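Local atomic coordinates of ribonucleoside-diphosphate reductase (Sulfolobus acidocaldarius DSM 639, PDB entry 6QRZ), a protein that is an R2-like ligand-binding oxidase, a ferritin-like metalloprotein that carries a manganese/iron cofactor and probably acts as an oxidoreductase. Residues 64-68 with 136-140; 88-92 with 154-158; 98-103 with 169-173. All coordinates share one frame. Numbering follows the deposited sequence.

The three contacts lie in one all-helical chain with the ribonucleotide reductase R2 fold of the ferritin-like superfamily. The first-named segments (64-68, 88-92, 98-103) follow in sequence before the second-named ones (136-140, 154-158, 169-173), so all three pairings cross along the chain. Interaction 1 is about 22 Å from interaction 2, centre to centre, and meets it where Cys137 SG lies 4.1 Å from Met90 SD. Interactions 2 and 3 have centres about 19 Å apart: helix 76-98 leads into helix 100-109, helix 155-169 into helix 171-174. Interactions 1 and 3 are farthest apart, about 33 Å between centres. Helix 76-98 of interaction 2 and helix 113-139 of interaction 1 also supply manganese ligands: Glu93 from the first, Glu126 and His129 from the second.

Interaction 1. Residues 64-68 with 136-140; sequences FSKDK and FCDSL
This is a mainly apolar contact at one end of the helical bundle, where the turn leading into helix 67-71 packs against the C-terminal end of helix 113-139. Residues 64-66 form a turn (Phe64 phi/psi -110/20), and helical geometry begins at Asp67; a weak bond from Asp67 N to Phe64 O, 3.4 Å, spans the turn. On the other side Phe136 to Asp138 continue helix 113-139, and Leu140 has phi/psi -92/18. The CA atoms of Phe64 and Ser139 are 6.3 Å apart, those of Lys68 and Leu140 5.3 Å. In the ferritin-like R2 fold helix 113-139 also carries metal ligands, but here the side chain of Phe136 is about 14 Å from the manganese. Phe64 (chi1 m) and Phe136 (chi1 t) meet rim to rim, CD1 to CD1 at 3.5 Å, with centroids 5.9 Å apart and planes at 51°. Small Ser139 lets the backbones approach: its CB is 3.5 Å from Phe64 CB, while OG, in the p rotamer, turns back to donate to Phe136 O at 2.5 Å. Asp67 offers its CB to the edge of the Phe136 ring, 4.0 Å from CE1, and its OD1 accepts a hydrogen bond from Gly216 N. Branched, apolar Leu140 (m,t) extends CD2 to 3.8 Å from both Asp67 O and Lys68 CA, and the aliphatic part of exposed Lys68 covers the border, CE 3.6 Å from Ser139 O.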
# COMPACT_ATOMS: atom_id res chain seq x y z
N PHE A 64 0.60 0.17 25.70
CA PHE A 64 1.76 0.96 26.12
C PHE A 64 1.58 1.53 27.52
O PHE A 64 2.27 2.50 27.88
CB PHE A 64 2.03 2.08 25.12
CG PHE A 64 2.38 1.61 23.74
CD1 PHE A 64 3.71 1.43 23.37
CD2 PHE A 64 1.39 1.35 22.80
CE1 PHE A 64 4.04 1.00 22.10
CE2 PHE A 64 1.72 0.91 21.53
CZ PHE A 64 3.04 0.74 21.18
N SER A 65 0.68 0.97 28.32
CA SER A 65 0.36 1.54 29.62
C SER A 65 1.47 1.32 30.64
O SER A 65 1.53 2.06 31.63
CB SER A 65 -0.96 0.98 30.15
OG SER A 65 -0.90 -0.43 30.27
N LYS A 66 2.33 0.32 30.44
CA LYS A 66 3.44 0.08 31.35
C LYS A 66 4.77 0.61 30.83
O LYS A 66 5.72 0.72 31.61
CB LYS A 66 3.57 -1.43 31.65
CG LYS A 66 4.33 -1.75 32.93
CD LYS A 66 4.20 -3.21 33.33
CE LYS A 66 4.93 -4.12 32.37
NZ LYS A 66 4.86 -5.55 32.79
N ASP A 67 4.86 0.94 29.54
CA ASP A 67 6.09 1.53 29.01
C ASP A 67 6.35 2.91 29.61
O ASP A 67 7.50 3.27 29.88
CB ASP A 67 6.02 1.62 27.49
CG ASP A 67 5.80 0.27 26.84
OD1 ASP A 67 6.28 -0.74 27.38
OD2 ASP A 67 5.14 0.23 25.78
N LYS A 68 5.28 3.69 29.83
CA LYS A 68 5.45 5.00 30.44
C LYS A 68 5.96 4.90 31.87
O LYS A 68 6.61 5.83 32.36
CB LYS A 68 4.12 5.77 30.39
CG LYS A 68 3.00 5.11 31.17
CD LYS A 68 1.68 5.86 31.00
CE LYS A 68 1.17 5.76 29.57
NZ LYS A 68 -0.16 6.41 29.41
N PHE A 136 4.13 4.80 20.03
CA PHE A 136 4.99 4.62 21.20
C PHE A 136 5.54 5.94 21.70
O PHE A 136 5.70 6.13 22.91
CB PHE A 136 6.13 3.66 20.86
CG PHE A 136 7.15 3.53 21.96
CD1 PHE A 136 6.88 2.81 23.10
CD2 PHE A 136 8.40 4.13 21.84
CE1 PHE A 136 7.82 2.69 24.11
CE2 PHE A 136 9.34 4.02 22.84
CZ PHE A 136 9.05 3.29 23.98
N CYS A 137 5.82 6.88 20.79
CA CYS A 137 6.30 8.19 21.21
C CYS A 137 5.19 8.98 21.89
O CYS A 137 5.42 9.62 22.92
CB CYS A 137 6.85 8.96 20.01
SG CYS A 137 8.35 8.27 19.29
N ASP A 138 3.98 8.97 21.32
CA ASP A 138 2.87 9.67 21.95
C ASP A 138 2.47 9.02 23.27
O ASP A 138 1.89 9.69 24.13
CB ASP A 138 1.67 9.73 21.00
CG ASP A 138 1.92 10.63 19.82
OD1 ASP A 138 2.67 11.61 19.96
OD2 ASP A 138 1.35 10.35 18.74
N SER A 139 2.76 7.73 23.45
CA SER A 139 2.44 7.07 24.71
C SER A 139 3.38 7.50 25.82
O SER A 139 3.02 7.43 27.00
CB SER A 139 2.49 5.55 24.53
OG SER A 139 3.79 5.11 24.21
N LEU A 140 4.59 7.94 25.47
CA LEU A 140 5.56 8.44 26.44
C LEU A 140 5.47 9.94 26.63
O LEU A 140 6.43 10.55 27.13
CB LEU A 140 6.99 8.06 26.01
CG LEU A 140 7.31 6.58 25.82
CD1 LEU A 140 8.76 6.42 25.40
CD2 LEU A 140 7.01 5.77 27.07

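Interaction 2. Residues 88-92 with 154-158; sequences LFMAG and NPWYQ
In this buried contact of the ferritin-like R2 fold, the start of helix 155-169 is joined to the part of helix 76-98 immediately before the manganese ligand Glu93. Residues 88-92 are helical throughout; Asn154 is extended (-144/101), and Trp156 to Gln158 are helical. The closest CA pair, Leu88 and Tyr157, is 7.8 Å apart, a gap bridged by large side chains. Tyr157 (chi1 t, chi2 79°) stretches its flat ring across to the other helix. Leu88 adopts the common m,t rotamer, which lays CD2 over the face of that ring in a CH-pi contact, 3.8 Å from the centroid and 10° off the normal. Ala91 and Gly92 suit the ring's edge because they are small: Ala91 CB points toward Tyr157, and Gly92, without a side chain, probably leaves room there. Phe89 (chi1 m) turns away, and its ring meets those of Tyr201 and Phe204. At the ring edge, Ala91 CB is 3.7 Å from Tyr157 CE2.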
# COMPACT_ATOMS: atom_id res chain seq x y z
N LEU A 88 15.31 7.42 14.84
CA LEU A 88 15.92 6.99 13.58
C LEU A 88 14.95 6.13 12.77
O LEU A 88 14.76 6.36 11.57
CB LEU A 88 17.21 6.23 13.86
CG LEU A 88 18.34 7.05 14.48
CD1 LEU A 88 19.58 6.19 14.68
CD2 LEU A 88 18.66 8.26 13.63
N PHE A 89 14.32 5.15 13.41
CA PHE A 89 13.37 4.30 12.70
C PHE A 89 12.16 5.11 12.25
O PHE A 89 11.79 5.08 11.07
CB PHE A 89 12.94 3.13 13.58
CG PHE A 89 13.97 2.04 13.68
CD1 PHE A 89 14.11 1.11 12.65
CD2 PHE A 89 14.79 1.93 14.78
CE1 PHE A 89 15.05 0.11 12.73
CE2 PHE A 89 15.74 0.93 14.87
CZ PHE A 89 15.86 0.01 13.84
N MET A 90 11.54 5.86 13.18
CA MET A 90 10.34 6.62 12.84
C MET A 90 10.61 7.59 11.69
O MET A 90 9.72 7.84 10.86
CB MET A 90 9.84 7.38 14.07
CG MET A 90 8.52 8.09 13.86
SD MET A 90 8.08 9.14 15.25
CE MET A 90 9.40 10.35 15.18
N ALA A 91 11.82 8.15 11.63
CA ALA A 91 12.18 8.97 10.48
C ALA A 91 12.29 8.13 9.22
O ALA A 91 11.89 8.57 8.13
CB ALA A 91 13.50 9.69 10.75
N GLY A 92 12.82 6.92 9.34
CA GLY A 92 13.01 6.05 8.19
C GLY A 92 11.74 5.39 7.71
O GLY A 92 11.54 5.23 6.50
N ASN A 154 23.79 12.39 14.10
CA ASN A 154 24.40 11.43 13.18
C ASN A 154 24.17 11.88 11.75
O ASN A 154 23.08 11.69 11.19
CB ASN A 154 23.85 10.02 13.41
CG ASN A 154 22.37 10.02 13.74
OD1 ASN A 154 21.69 11.03 13.57
ND2 ASN A 154 21.87 8.89 14.23
N PRO A 155 25.18 12.48 11.11
CA PRO A 155 24.99 12.97 9.73
C PRO A 155 24.93 11.86 8.70
O PRO A 155 24.43 12.10 7.59
CB PRO A 155 26.21 13.86 9.51
CG PRO A 155 27.25 13.29 10.40
CD PRO A 155 26.53 12.77 11.62
N TRP A 156 25.41 10.65 9.01
CA TRP A 156 25.26 9.54 8.08
C TRP A 156 23.79 9.24 7.82
O TRP A 156 23.43 8.85 6.70
CB TRP A 156 25.96 8.29 8.63
CG TRP A 156 25.29 7.69 9.84
CD1 TRP A 156 25.62 7.90 11.14
CD2 TRP A 156 24.19 6.77 9.85
NE1 TRP A 156 24.79 7.18 11.97
CE2 TRP A 156 23.90 6.48 11.19
CE3 TRP A 156 23.42 6.17 8.85
CZ2 TRP A 156 22.87 5.61 11.57
CZ3 TRP A 156 22.40 5.31 9.22
CH2 TRP A 156 22.14 5.04 10.57
N TYR A 157 22.94 9.43 8.83
CA TYR A 157 21.51 9.27 8.65
C TYR A 157 20.91 10.39 7.80
O TYR A 157 19.85 10.19 7.19
CB TYR A 157 20.82 9.20 10.01
CG TYR A 157 19.40 8.70 9.96
CD1 TYR A 157 19.14 7.34 9.86
CD2 TYR A 157 18.33 9.57 10.01
CE1 TYR A 157 17.84 6.87 9.82
CE2 TYR A 157 17.04 9.12 9.97
CZ TYR A 157 16.80 7.77 9.87
OH TYR A 157 15.50 7.31 9.82
N GLN A 158 21.57 11.55 7.76
CA GLN A 158 21.14 12.62 6.87
C GLN A 158 21.61 12.37 5.44
O GLN A 158 20.88 12.67 4.49
CB GLN A 158 21.68 13.96 7.37
CG GLN A 158 21.43 15.13 6.44
CD GLN A 158 22.17 16.38 6.86
OE1 GLN A 158 23.06 16.34 7.71
NE2 GLN A 158 21.80 17.52 6.27

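Interaction 3. Residues 98-103 with 169-173; sequences VDITPL and MWKLR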
# COMPACT_ATOMS: atom_id res chain seq x y z
N VAL A 98 7.32 6.57 1.49
CA VAL A 98 7.09 7.52 0.41
C VAL A 98 8.11 7.38 -0.72
O VAL A 98 7.86 7.90 -1.82
CB VAL A 98 7.07 8.97 0.92
CG1 VAL A 98 5.91 9.16 1.89
CG2 VAL A 98 8.38 9.32 1.58
N ASP A 99 9.23 6.70 -0.50
CA ASP A 99 10.18 6.40 -1.56
C ASP A 99 9.84 5.10 -2.28
O ASP A 99 10.51 4.76 -3.26
CB ASP A 99 11.60 6.32 -1.01
CG ASP A 99 12.14 7.68 -0.61
OD1 ASP A 99 11.74 8.68 -1.23
OD2 ASP A 99 12.95 7.75 0.34
N ILE A 100 8.82 4.37 -1.82
CA ILE A 100 8.39 3.15 -2.49
C ILE A 100 7.63 3.45 -3.77
O ILE A 100 7.46 2.57 -4.61
CB ILE A 100 7.54 2.31 -1.52
CG1 ILE A 100 7.40 0.87 -2.02
CG2 ILE A 100 6.17 2.94 -1.34
CD1 ILE A 100 8.72 0.15 -2.18
N THR A 101 7.16 4.69 -3.93
CA THR A 101 6.31 5.03 -5.08
C THR A 101 7.01 4.84 -6.42
O THR A 101 6.39 4.25 -7.33
CB THR A 101 5.78 6.46 -4.92
OG1 THR A 101 5.05 6.55 -3.69
CG2 THR A 101 4.87 6.82 -6.08
N PRO A 102 8.26 5.29 -6.63
CA PRO A 102 8.90 5.01 -7.93
C PRO A 102 9.12 3.53 -8.19
O PRO A 102 9.02 3.09 -9.34
CB PRO A 102 10.23 5.77 -7.84
CG PRO A 102 10.04 6.77 -6.77
CD PRO A 102 9.11 6.14 -5.78
N LEU A 103 9.40 2.75 -7.15
CA LEU A 103 9.60 1.32 -7.33
C LEU A 103 8.30 0.63 -7.72
O LEU A 103 8.30 -0.32 -8.51
CB LEU A 103 10.18 0.71 -6.06
CG LEU A 103 10.53 -0.78 -6.09
CD1 LEU A 103 11.47 -1.08 -7.25
CD2 LEU A 103 11.15 -1.21 -4.78
N MET A 169 15.86 6.25 -5.42
CA MET A 169 14.49 5.78 -5.64
C MET A 169 13.81 6.61 -6.72
O MET A 169 13.32 6.07 -7.72
CB MET A 169 13.70 5.82 -4.34
CG MET A 169 14.26 4.95 -3.23
SD MET A 169 14.51 3.23 -3.72
CE MET A 169 12.82 2.70 -4.00
N TRP A 170 13.77 7.93 -6.54
CA TRP A 170 13.12 8.80 -7.51
C TRP A 170 13.90 8.94 -8.81
O TRP A 170 13.44 9.65 -9.71
CB TRP A 170 12.86 10.17 -6.89
CG TRP A 170 11.82 10.12 -5.81
CD1 TRP A 170 12.04 10.04 -4.47
CD2 TRP A 170 10.40 10.14 -5.99
NE1 TRP A 170 10.84 10.01 -3.80
CE2 TRP A 170 9.82 10.07 -4.71
CE3 TRP A 170 9.56 10.21 -7.11
CZ2 TRP A 170 8.44 10.06 -4.52
CZ3 TRP A 170 8.19 10.20 -6.92
CH2 TRP A 170 7.64 10.13 -5.63
N LYS A 171 15.07 8.30 -8.93
CA LYS A 171 15.70 8.16 -10.24
C LYS A 171 14.98 7.13 -11.09
O LYS A 171 15.11 7.16 -12.32
CB LYS A 171 17.17 7.78 -10.08
CG LYS A 171 18.02 7.99 -11.32
CD LYS A 171 19.48 7.63 -11.05
CE LYS A 171 20.34 7.83 -12.29
NZ LYS A 171 21.74 7.38 -12.06
N LEU A 172 14.23 6.22 -10.47
CA LEU A 172 13.42 5.28 -11.23
C LEU A 172 12.26 5.97 -11.94
O LEU A 172 11.79 5.49 -12.97
CB LEU A 172 12.87 4.19 -10.30
CG LEU A 172 13.89 3.35 -9.53
CD1 LEU A 172 13.19 2.42 -8.56
CD2 LEU A 172 14.75 2.56 -10.49
N ARG A 173 11.79 7.10 -11.40
CA ARG A 173 10.69 7.82 -12.03
C ARG A 173 11.10 8.37 -13.39
O ARG A 173 10.32 8.31 -14.35
CB ARG A 173 10.21 8.95 -11.12
CG ARG A 173 9.00 9.71 -11.66
CD ARG A 173 8.59 10.84 -10.72
NE ARG A 173 9.59 11.91 -10.68
CZ ARG A 173 9.47 13.00 -9.93
NH1 ARG A 173 8.41 13.18 -9.16
NH2 ARG A 173 10.43 13.92 -9.95
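Pro102 is the principal bump of this buried contact, and the segment 169-173 supplies the hollow that receives it. Its ring fits into a pocket lined by Met169, the indole of Trp170 and Leu172. CG lies over the six-membered ring of Trp170 in a CH-pi contact, 3.6 Å from the centroid and 21° off the normal, while CB sits 3.1 Å from Met169 O and 3.9 Å from Leu172 CB. A compact proline fits here: its rigid ring presents C-H groups to the flat indole and lets the backbones come close, with the CA atoms of Pro102 and Arg173 5.3 Å apart.

Met169 is a counter-bump. With all three chi angles near -60° its thioether curls so that CE fills the space beside Asp99 and Leu103, 3.2 Å from Asp99 O and 3.9 Å from Leu103 CB. Leu172 extends the apolar floor, its CD1 4.1 Å from Leu103 CD1. The six-membered ring of the indole also comes close to the backbone, Trp170 CZ2 lying 3.5 Å from Val98 O. The indole nitrogen gives a weak hydrogen bond, Trp170 NE1 to Asp99 OD1 at 3.0 Å and 132°; the same oxygen is hydrogen-bonded to His29 of the second subunit, whose Ser105 also packs on Trp170. The contact thus couples two helix junctions, 76-98 to 100-109 and 155-169 to 171-174, beside the subunit interface of a dimeric, ferritin-like R2 fold.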